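Long-range contacts in mannose-6-phosphate isomerase (Helicobacter pylori, PDB 2QH5), which probably makes GDP-mannose from mannose 1-phosphate and GTP through this N-terminal nucleotidyltransferase domain of a longer protein that is probably also an isomerase: residues Phe198-Ala206 with Ile246-Lys256; Asn92-Met100 with Ile209-Leu220. All coordinates share one frame; numbering follows the deposited sequence.

Contact 1: residues Phe198-Ala206 with Ile246-Lys256; sequences FLDELKKHA and IDIALMQQSHK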
loop_
_atom_site.group_PDB
_atom_site.type_symbol
_atom_site.label_atom_id
_atom_site.label_comp_id
_atom_site.label_asym_id
_atom_site.label_seq_id
_atom_site.Cartn_x
_atom_site.Cartn_y
_atom_site.Cartn_z
ATOM N N PHE A 198 3.864 11.361 -5.526
ATOM C CA PHE A 198 3.846 9.983 -6.020
ATOM C C PHE A 198 3.682 9.940 -7.544
ATOM O O PHE A 198 4.421 9.232 -8.227
ATOM C CB PHE A 198 2.760 9.128 -5.370
ATOM C CG PHE A 198 2.617 7.779 -6.010
ATOM C CD1 PHE A 198 1.682 7.562 -7.011
ATOM C CD2 PHE A 198 3.464 6.737 -5.654
ATOM C CE1 PHE A 198 1.569 6.338 -7.622
ATOM C CE2 PHE A 198 3.357 5.501 -6.264
ATOM C CZ PHE A 198 2.411 5.297 -7.254
ATOM N N LEU A 199 2.713 10.689 -8.068
ATOM C CA LEU A 199 2.465 10.695 -9.506
ATOM C C LEU A 199 3.584 11.370 -10.293
ATOM O O LEU A 199 3.798 11.050 -11.465
ATOM C CB LEU A 199 1.103 11.321 -9.828
ATOM C CG LEU A 199 -0.101 10.542 -9.279
ATOM C CD1 LEU A 199 -1.376 11.371 -9.337
ATOM C CD2 LEU A 199 -0.281 9.200 -9.990
ATOM N N ASP A 200 4.294 12.297 -9.651
ATOM C CA ASP A 200 5.437 12.965 -10.275
ATOM C C ASP A 200 6.626 12.021 -10.353
ATOM O O ASP A 200 7.318 11.964 -11.371
ATOM C CB ASP A 200 5.820 14.224 -9.502
ATOM C CG ASP A 200 4.859 15.373 -9.741
ATOM O OD1 ASP A 200 4.990 16.413 -9.055
ATOM O OD2 ASP A 200 3.971 15.239 -10.610
ATOM N N GLU A 201 6.855 11.279 -9.273
ATOM C CA GLU A 201 7.926 10.287 -9.229
ATOM C C GLU A 201 7.675 9.157 -10.209
ATOM O O GLU A 201 8.612 8.650 -10.827
ATOM C CB GLU A 201 8.089 9.723 -7.820
ATOM C CG GLU A 201 8.855 10.640 -6.870
ATOM C CD GLU A 201 10.299 10.839 -7.293
ATOM O OE1 GLU A 201 10.623 11.970 -7.722
ATOM O OE2 GLU A 201 11.101 9.867 -7.216
ATOM N N LEU A 202 6.412 8.766 -10.353
ATOM C CA LEU A 202 6.055 7.743 -11.327
ATOM C C LEU A 202 6.268 8.266 -12.748
ATOM O O LEU A 202 6.743 7.531 -13.597
ATOM C CB LEU A 202 4.618 7.246 -11.126
ATOM C CG LEU A 202 4.257 5.840 -11.638
ATOM C CD1 LEU A 202 5.140 4.738 -11.072
ATOM C CD2 LEU A 202 2.837 5.553 -11.272
ATOM N N LYS A 203 5.945 9.534 -12.999
ATOM C CA LYS A 203 6.205 10.126 -14.314
ATOM C C LYS A 203 7.685 10.022 -14.688
ATOM O O LYS A 203 8.021 9.566 -15.783
ATOM C CB LYS A 203 5.746 11.583 -14.363
ATOM C CG LYS A 203 5.490 12.105 -15.773
ATOM C CD LYS A 203 4.656 13.385 -15.729
ATOM C CE LYS A 203 4.465 13.984 -17.121
ATOM N NZ LYS A 203 5.671 14.756 -17.567
ATOM N N LYS A 204 8.553 10.423 -13.759
ATOM C CA LYS A 204 9.998 10.358 -13.936
ATOM C C LYS A 204 10.521 8.951 -14.201
ATOM O O LYS A 204 11.328 8.747 -15.107
ATOM C CB LYS A 204 10.722 10.913 -12.704
ATOM C CG LYS A 204 10.813 12.435 -12.635
ATOM C CD LYS A 204 12.165 12.907 -12.062
ATOM C CE LYS A 204 12.238 12.828 -10.535
ATOM N NZ LYS A 204 11.330 13.803 -9.852
ATOM N N HIS A 205 10.069 7.986 -13.407
ATOM C CA HIS A 205 10.762 6.705 -13.336
ATOM C C HIS A 205 10.068 5.543 -14.028
ATOM O O HIS A 205 10.735 4.617 -14.499
ATOM C CB HIS A 205 11.124 6.379 -11.885
ATOM C CG HIS A 205 12.193 7.272 -11.338
ATOM N ND1 HIS A 205 11.940 8.255 -10.406
ATOM C CD2 HIS A 205 13.512 7.366 -11.636
ATOM C CE1 HIS A 205 13.060 8.900 -10.134
ATOM N NE2 HIS A 205 14.028 8.381 -10.867
ATOM N N ALA A 206 8.740 5.594 -14.091
ATOM C CA ALA A 206 7.974 4.622 -14.865
ATOM C C ALA A 206 6.896 5.333 -15.683
ATOM O O ALA A 206 5.698 5.174 -15.415
ATOM C CB ALA A 206 7.365 3.573 -13.947
ATOM N N ILE A 246 5.180 -1.907 -7.200
ATOM C CA ILE A 246 5.665 -0.555 -6.926
ATOM C C ILE A 246 7.162 -0.551 -6.583
ATOM O O ILE A 246 7.887 0.403 -6.893
ATOM C CB ILE A 246 4.823 0.123 -5.822
ATOM C CG1 ILE A 246 5.118 1.619 -5.751
ATOM C CG2 ILE A 246 5.028 -0.560 -4.486
ATOM C CD1 ILE A 246 4.849 2.348 -7.056
ATOM N N ASP A 247 7.612 -1.653 -5.985
ATOM C CA ASP A 247 8.991 -1.821 -5.574
ATOM C C ASP A 247 9.897 -1.864 -6.783
ATOM O O ASP A 247 10.982 -1.307 -6.755
ATOM C CB ASP A 247 9.156 -3.092 -4.742
ATOM C CG ASP A 247 8.093 -3.229 -3.660
ATOM O OD1 ASP A 247 6.920 -3.521 -3.994
ATOM O OD2 ASP A 247 8.433 -3.059 -2.472
ATOM N N ILE A 248 9.441 -2.510 -7.851
ATOM C CA ILE A 248 10.218 -2.605 -9.085
ATOM C C ILE A 248 10.082 -1.325 -9.909
ATOM O O ILE A 248 11.077 -0.771 -10.382
ATOM C CB ILE A 248 9.806 -3.856 -9.909
ATOM C CG1 ILE A 248 10.253 -5.134 -9.189
ATOM C CG2 ILE A 248 10.389 -3.810 -11.322
ATOM C CD1 ILE A 248 9.506 -6.394 -9.608
ATOM N N ALA A 249 8.843 -0.851 -10.044
ATOM C CA ALA A 249 8.513 0.326 -10.857
ATOM C C ALA A 249 9.167 1.614 -10.383
ATOM O O ALA A 249 9.623 2.428 -11.197
ATOM C CB ALA A 249 6.998 0.520 -10.915
ATOM N N LEU A 250 9.209 1.798 -9.069
ATOM C CA LEU A 250 9.512 3.111 -8.517
ATOM C C LEU A 250 10.532 3.103 -7.391
ATOM O O LEU A 250 11.477 3.894 -7.401
ATOM C CB LEU A 250 8.219 3.775 -8.045
ATOM C CG LEU A 250 8.285 5.181 -7.457
ATOM C CD1 LEU A 250 8.909 6.171 -8.435
ATOM C CD2 LEU A 250 6.886 5.611 -7.058
ATOM N N MET A 251 10.339 2.211 -6.426
ATOM C CA MET A 251 11.156 2.212 -5.217
ATOM C C MET A 251 12.620 1.838 -5.466
ATOM O O MET A 251 13.488 2.188 -4.681
ATOM C CB MET A 251 10.533 1.323 -4.132
ATOM C CG MET A 251 9.093 1.678 -3.787
ATOM S SD MET A 251 8.914 3.341 -3.111
ATOM C CE MET A 251 7.156 3.615 -3.241
ATOM N N GLN A 252 12.906 1.156 -6.566
ATOM C CA GLN A 252 14.296 0.839 -6.899
ATOM C C GLN A 252 14.995 1.966 -7.672
ATOM O O GLN A 252 16.180 1.861 -8.001
ATOM C CB GLN A 252 14.384 -0.475 -7.678
ATOM C CG GLN A 252 14.200 -1.713 -6.817
ATOM C CD GLN A 252 14.666 -2.985 -7.501
ATOM O OE1 GLN A 252 14.885 -4.005 -6.847
ATOM N NE2 GLN A 252 14.819 -2.934 -8.824
ATOM N N GLN A 253 14.270 3.046 -7.954
ATOM C CA GLN A 253 14.815 4.116 -8.785
ATOM C C GLN A 253 14.608 5.503 -8.223
ATOM O O GLN A 253 15.236 6.454 -8.688
ATOM C CB GLN A 253 14.217 4.052 -10.185
ATOM C CG GLN A 253 14.922 3.074 -11.084
ATOM C CD GLN A 253 13.960 2.117 -11.721
ATOM O OE1 GLN A 253 14.074 0.905 -11.542
ATOM N NE2 GLN A 253 12.986 2.650 -12.452
ATOM N N SER A 254 13.722 5.628 -7.241
ATOM C CA SER A 254 13.423 6.936 -6.664
ATOM C C SER A 254 14.559 7.462 -5.764
ATOM O O SER A 254 15.114 6.733 -4.922
ATOM C CB SER A 254 12.096 6.907 -5.903
ATOM O OG SER A 254 11.773 8.197 -5.416
ATOM N N HIS A 255 14.894 8.734 -5.962
ATOM C CA HIS A 255 15.890 9.405 -5.142
ATOM C C HIS A 255 15.269 10.003 -3.875
ATOM O O HIS A 255 15.985 10.551 -3.035
ATOM C CB HIS A 255 16.588 10.504 -5.948
ATOM C CG HIS A 255 17.365 9.995 -7.122
ATOM N ND1 HIS A 255 18.534 9.278 -6.990
ATOM C CD2 HIS A 255 17.144 10.113 -8.454
ATOM C CE1 HIS A 255 18.997 8.970 -8.189
ATOM N NE2 HIS A 255 18.171 9.464 -9.094
ATOM N N LYS A 256 13.947 9.885 -3.739
ATOM C CA LYS A 256 13.201 10.569 -2.682
ATOM C C LYS A 256 12.624 9.652 -1.605
ATOM O O LYS A 256 11.530 9.897 -1.101
ATOM C CB LYS A 256 12.098 11.412 -3.304
ATOM C CG LYS A 256 12.641 12.421 -4.279
ATOM C CD LYS A 256 11.600 13.388 -4.781
ATOM C CE LYS A 256 12.278 14.425 -5.669
ATOM N NZ LYS A 256 11.314 15.210 -6.474
HETATM O O HOH W 1 9.027 13.907 -7.727
HETATM O O HOH W 2 13.732 10.836 -7.772
#

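Contact 2: residues Asn92-Met100 with Ile209-Leu220; sequences NAIALSALM and ILKGCERAFESL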
loop_
_atom_site.group_PDB
_atom_site.type_symbol
_atom_site.label_atom_id
_atom_site.label_comp_id
_atom_site.label_asym_id
_atom_site.label_seq_id
_atom_site.Cartn_x
_atom_site.Cartn_y
_atom_site.Cartn_z
ATOM N N ASN A 92 0.122 -0.398 -10.240
ATOM C CA ASN A 92 -1.090 0.008 -10.929
ATOM C C ASN A 92 -2.216 0.323 -9.954
ATOM O O ASN A 92 -2.958 1.264 -10.167
ATOM C CB ASN A 92 -1.510 -1.050 -11.957
ATOM C CG ASN A 92 -0.472 -1.233 -13.076
ATOM O OD1 ASN A 92 -0.197 -0.309 -13.845
ATOM N ND2 ASN A 92 0.107 -2.427 -13.158
ATOM N N ALA A 93 -2.328 -0.444 -8.874
ATOM C CA ALA A 93 -3.387 -0.210 -7.892
ATOM C C ALA A 93 -3.149 1.100 -7.158
ATOM O O ALA A 93 -4.096 1.839 -6.883
ATOM C CB ALA A 93 -3.473 -1.347 -6.915
ATOM N N ILE A 94 -1.876 1.390 -6.873
ATOM C CA ILE A 94 -1.492 2.624 -6.197
ATOM C C ILE A 94 -1.634 3.842 -7.108
ATOM O O ILE A 94 -2.245 4.835 -6.706
ATOM C CB ILE A 94 -0.087 2.535 -5.562
ATOM C CG1 ILE A 94 -0.063 1.418 -4.512
ATOM C CG2 ILE A 94 0.282 3.842 -4.883
ATOM C CD1 ILE A 94 1.326 0.976 -4.109
ATOM N N ALA A 95 -1.110 3.760 -8.332
ATOM C CA ALA A 95 -1.256 4.858 -9.297
ATOM C C ALA A 95 -2.708 5.218 -9.578
ATOM O O ALA A 95 -3.040 6.402 -9.694
ATOM C CB ALA A 95 -0.540 4.547 -10.583
ATOM N N LEU A 96 -3.568 4.204 -9.672
ATOM C CA LEU A 96 -5.003 4.417 -9.887
ATOM C C LEU A 96 -5.631 5.145 -8.705
ATOM O O LEU A 96 -6.326 6.148 -8.894
ATOM C CB LEU A 96 -5.729 3.097 -10.224
ATOM C CG LEU A 96 -5.416 2.495 -11.622
ATOM C CD1 LEU A 96 -5.857 1.039 -11.782
ATOM C CD2 LEU A 96 -5.967 3.338 -12.776
ATOM N N SER A 97 -5.352 4.661 -7.497
ATOM C CA SER A 97 -5.785 5.297 -6.232
ATOM C C SER A 97 -5.355 6.753 -6.083
ATOM O O SER A 97 -6.116 7.584 -5.582
ATOM C CB SER A 97 -5.236 4.520 -5.039
ATOM O OG SER A 97 -5.502 3.136 -5.170
ATOM N N ALA A 98 -4.127 7.047 -6.505
ATOM C CA ALA A 98 -3.602 8.407 -6.506
ATOM C C ALA A 98 -4.330 9.290 -7.524
ATOM O O ALA A 98 -4.585 10.461 -7.258
ATOM C CB ALA A 98 -2.112 8.389 -6.785
ATOM N N LEU A 99 -4.677 8.723 -8.680
ATOM C CA LEU A 99 -5.436 9.446 -9.699
ATOM C C LEU A 99 -6.884 9.692 -9.260
ATOM O O LEU A 99 -7.514 10.639 -9.717
ATOM C CB LEU A 99 -5.405 8.720 -11.052
ATOM C CG LEU A 99 -4.077 8.552 -11.818
ATOM C CD1 LEU A 99 -4.269 7.569 -12.940
ATOM C CD2 LEU A 99 -3.465 9.857 -12.360
ATOM N N MET A 100 -7.396 8.844 -8.365
ATOM C CA MET A 100 -8.709 9.053 -7.748
ATOM C C MET A 100 -8.634 10.021 -6.567
ATOM O O MET A 100 -9.600 10.159 -5.817
ATOM C CB MET A 100 -9.304 7.724 -7.260
ATOM C CG MET A 100 -9.853 6.826 -8.347
ATOM S SD MET A 100 -10.207 5.135 -7.795
ATOM C CE MET A 100 -9.150 4.302 -8.964
ATOM N N ILE A 209 3.987 3.442 -17.296
ATOM C CA ILE A 209 3.112 2.804 -16.321
ATOM C C ILE A 209 2.098 3.831 -15.840
ATOM O O ILE A 209 0.928 3.518 -15.634
ATOM C CB ILE A 209 3.940 2.181 -15.177
ATOM C CG1 ILE A 209 4.753 1.017 -15.743
ATOM C CG2 ILE A 209 3.064 1.734 -14.001
ATOM C CD1 ILE A 209 4.782 -0.193 -14.853
ATOM N N LEU A 210 2.552 5.072 -15.701
ATOM C CA LEU A 210 1.661 6.183 -15.418
ATOM C C LEU A 210 0.730 6.439 -16.603
ATOM O O LEU A 210 -0.458 6.694 -16.415
ATOM C CB LEU A 210 2.456 7.445 -15.063
ATOM C CG LEU A 210 1.614 8.706 -14.835
ATOM C CD1 LEU A 210 0.726 8.581 -13.606
ATOM C CD2 LEU A 210 2.487 9.923 -14.730
ATOM N N LYS A 211 1.284 6.354 -17.810
ATOM C CA LYS A 211 0.542 6.529 -19.061
ATOM C C LYS A 211 -0.612 5.538 -19.159
ATOM O O LYS A 211 -1.758 5.932 -19.377
ATOM C CB LYS A 211 1.485 6.335 -20.256
ATOM C CG LYS A 211 1.064 7.034 -21.536
ATOM C CD LYS A 211 1.317 8.540 -21.457
ATOM C CE LYS A 211 0.627 9.277 -22.599
ATOM N NZ LYS A 211 0.533 10.735 -22.329
ATOM N N GLY A 212 -0.295 4.256 -18.981
ATOM C CA GLY A 212 -1.283 3.180 -19.017
ATOM C C GLY A 212 -2.378 3.308 -17.974
ATOM O O GLY A 212 -3.542 3.001 -18.247
ATOM N N CYS A 213 -2.008 3.756 -16.777
ATOM C CA CYS A 213 -2.989 4.016 -15.725
ATOM C C CYS A 213 -3.862 5.231 -16.038
ATOM O O CYS A 213 -5.043 5.233 -15.714
ATOM C CB CYS A 213 -2.302 4.192 -14.370
ATOM S SG CYS A 213 -1.907 2.651 -13.564
ATOM N N GLU A 214 -3.276 6.247 -16.669
ATOM C CA GLU A 214 -3.996 7.467 -17.050
ATOM C C GLU A 214 -5.120 7.208 -18.054
ATOM O O GLU A 214 -6.197 7.797 -17.945
ATOM C CB GLU A 214 -3.032 8.524 -17.609
ATOM C CG GLU A 214 -2.298 9.357 -16.548
ATOM C CD GLU A 214 -1.174 10.220 -17.131
ATOM O OE1 GLU A 214 -0.588 9.837 -18.174
ATOM O OE2 GLU A 214 -0.877 11.286 -16.541
ATOM N N ARG A 215 -4.869 6.333 -19.025
ATOM C CA ARG A 215 -5.896 5.969 -20.002
ATOM C C ARG A 215 -6.886 4.937 -19.460
ATOM O O ARG A 215 -8.039 4.915 -19.873
ATOM C CB ARG A 215 -5.285 5.487 -21.327
ATOM C CG ARG A 215 -4.222 4.407 -21.184
ATOM C CD ARG A 215 -3.986 3.655 -22.491
ATOM N NE ARG A 215 -4.927 2.545 -22.642
ATOM C CZ ARG A 215 -6.000 2.563 -23.432
ATOM N NH1 ARG A 215 -6.279 3.635 -24.167
ATOM N NH2 ARG A 215 -6.795 1.499 -23.489
ATOM N N ALA A 216 -6.432 4.080 -18.549
ATOM C CA ALA A 216 -7.319 3.112 -17.909
ATOM C C ALA A 216 -8.330 3.857 -17.041
ATOM O O ALA A 216 -9.524 3.577 -17.085
ATOM C CB ALA A 216 -6.528 2.118 -17.084
ATOM N N PHE A 217 -7.831 4.825 -16.280
ATOM C CA PHE A 217 -8.650 5.727 -15.476
ATOM C C PHE A 217 -9.743 6.437 -16.300
ATOM O O PHE A 217 -10.774 6.839 -15.756
ATOM C CB PHE A 217 -7.736 6.753 -14.773
ATOM C CG PHE A 217 -8.456 7.684 -13.842
ATOM C CD1 PHE A 217 -8.861 8.948 -14.269
ATOM C CD2 PHE A 217 -8.736 7.299 -12.535
ATOM C CE1 PHE A 217 -9.545 9.807 -13.414
ATOM C CE2 PHE A 217 -9.413 8.158 -11.672
ATOM C CZ PHE A 217 -9.817 9.412 -12.113
ATOM N N GLU A 218 -9.525 6.577 -17.607
ATOM C CA GLU A 218 -10.458 7.309 -18.480
ATOM C C GLU A 218 -11.792 6.594 -18.662
ATOM O O GLU A 218 -12.842 7.230 -18.851
ATOM C CB GLU A 218 -9.822 7.592 -19.849
ATOM C CG GLU A 218 -8.879 8.793 -19.867
ATOM C CD GLU A 218 -9.576 10.089 -19.461
ATOM O OE1 GLU A 218 -9.378 10.536 -18.307
ATOM O OE2 GLU A 218 -10.334 10.649 -20.288
ATOM N N SER A 219 -11.736 5.269 -18.577
ATOM C CA SER A 219 -12.885 4.412 -18.808
ATOM C C SER A 219 -13.506 3.928 -17.502
ATOM O O SER A 219 -14.212 2.919 -17.488
ATOM C CB SER A 219 -12.415 3.186 -19.555
ATOM O OG SER A 219 -11.672 2.387 -18.648
ATOM N N LEU A 220 -13.209 4.624 -16.409
ATOM C CA LEU A 220 -13.701 4.271 -15.081
ATOM C C LEU A 220 -15.175 4.619 -14.998
ATOM O O LEU A 220 -15.614 5.597 -15.599
ATOM C CB LEU A 220 -12.894 5.043 -14.029
ATOM C CG LEU A 220 -13.054 4.853 -12.519
ATOM C CD1 LEU A 220 -11.692 4.957 -11.874
ATOM C CD2 LEU A 220 -14.006 5.887 -11.916
#

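Contact 1: residues Phe198-Ala206 with Ile246-Lys256
Leu250 projects into helix 195-205 as a knob among Phe198, Glu201, Leu202 and His205. With its CG anti to the backbone N (chi1 -179°), the side chain is carried toward that helix, and its two methyls then fork: Leu250 CD1 lies 3.5 Å from Glu201 O, while Leu250 CD2 comes within 3.6 Å of Phe198 CE2. The Phe198 and Ile246 side chains approach from opposite directions, Ile246 CD1 set at the ring edge, in plane, 3.6 Å from Phe198 CE2. The helix axes approach to 9.5 Å and cross at 82°, so this apolar patch is short. It joins two helices of the GT-A-type nucleotidyltransferase domain, near strand 138-144, whose Leu138 touches both Glu201 and Leu250.

Beyond Leu250 the chemistry turns polar. Glu201 is bent at chi2, and its carboxylate divides its oxygens between partners. Glu201 OE2 accepts from Ser254 OG at 2.5 Å, on the anti side and 33° out of the carboxylate plane; Ser254 OG in turn accepts from Lys256 N, closing an ST turn. Glu201 OE1 forms a salt bridge with Lys204 NZ at 2.9 Å and a longer one with Lys256 NZ at 3.5 Å, while a water spans Glu201 OE1 and Lys256 NZ. The shared carboxylate probably offsets the proximity of the two lysines. Alongside, the His205 ring presents one face to Gln253 O, with Lys204 CB over the opposite face.

Contact 2: residues Asn92-Met100 with Ile209-Leu220
Cys213 fits as a knob into a hole formed by Asn92, Ala95, Leu96 and Leu99, at the point where the backbones are nearest: the CA atoms of Leu96 and Cys213 are 6.2 Å apart. The sulfur lies beside the backbone N, anti to the carbonyl carbon, and touches three walls of the hole. Cys213 SG is 3.4 Å from Asn92 OD1 and 3.8 Å from Ala95 CB, with the CG of Leu96 slightly farther off. Methyls of two leucines reach the carbonyl of the same residue, Leu96 CD2 at 3.6 Å from Cys213 O and Leu99 CD1 close by. Asn92 is fixed from outside the pair, since its ND2 donates to Lys88 O and Glu242 O; its OD1 is thereby held facing Cys213 and the CG2 of Ile209.

Toward the ends of both segments the packing passes to partly exposed residues. Phe217, with CG anti to the backbone N (chi1 -176°), carries its ring across to Leu99, whose CB sits over one face in a CH-pi contact, 4.2 Å from the ring centroid and 22° off the normal. Met100 CG meets the ring edge, in plane, 3.6 Å from Phe217 CE2. Farther out, at the sparser margin, Met100 CE touches Leu220 CD1 at 3.9 Å. No hydrogen bond joins the segments. With axes 9.6 Å apart and crossing at -55°, this is a single knob-in-hole, Cys213, where two helices cross, layered against the parallel strands of a GT-A-type, Rossmann-like nucleotidyltransferase domain.

Both contacts are partly buried, and their centres lie 15 Å apart. They meet where helix 195-205 of contact 1 packs on helix 90-99 of contact 2: Phe198 CZ is 3.5 Å from Ile94 CG2, and Leu202 CD2 is 3.6 Å from Ala95 CB. The second helix of contact 2, 207-216, directly follows 195-205 in the chain, so consecutive helices serve the two contacts. Each has a buried knob, but their outer parts differ. Contact 1 includes exposed residues at its edge and ends in charges, a serine hydroxyl and waters, whereas no touching residue of contact 2 is fully exposed and its margin is aromatic and aliphatic. Strand 138-144 adjoins contact 1; strands 53-59 and 230-233 adjoin contact 2.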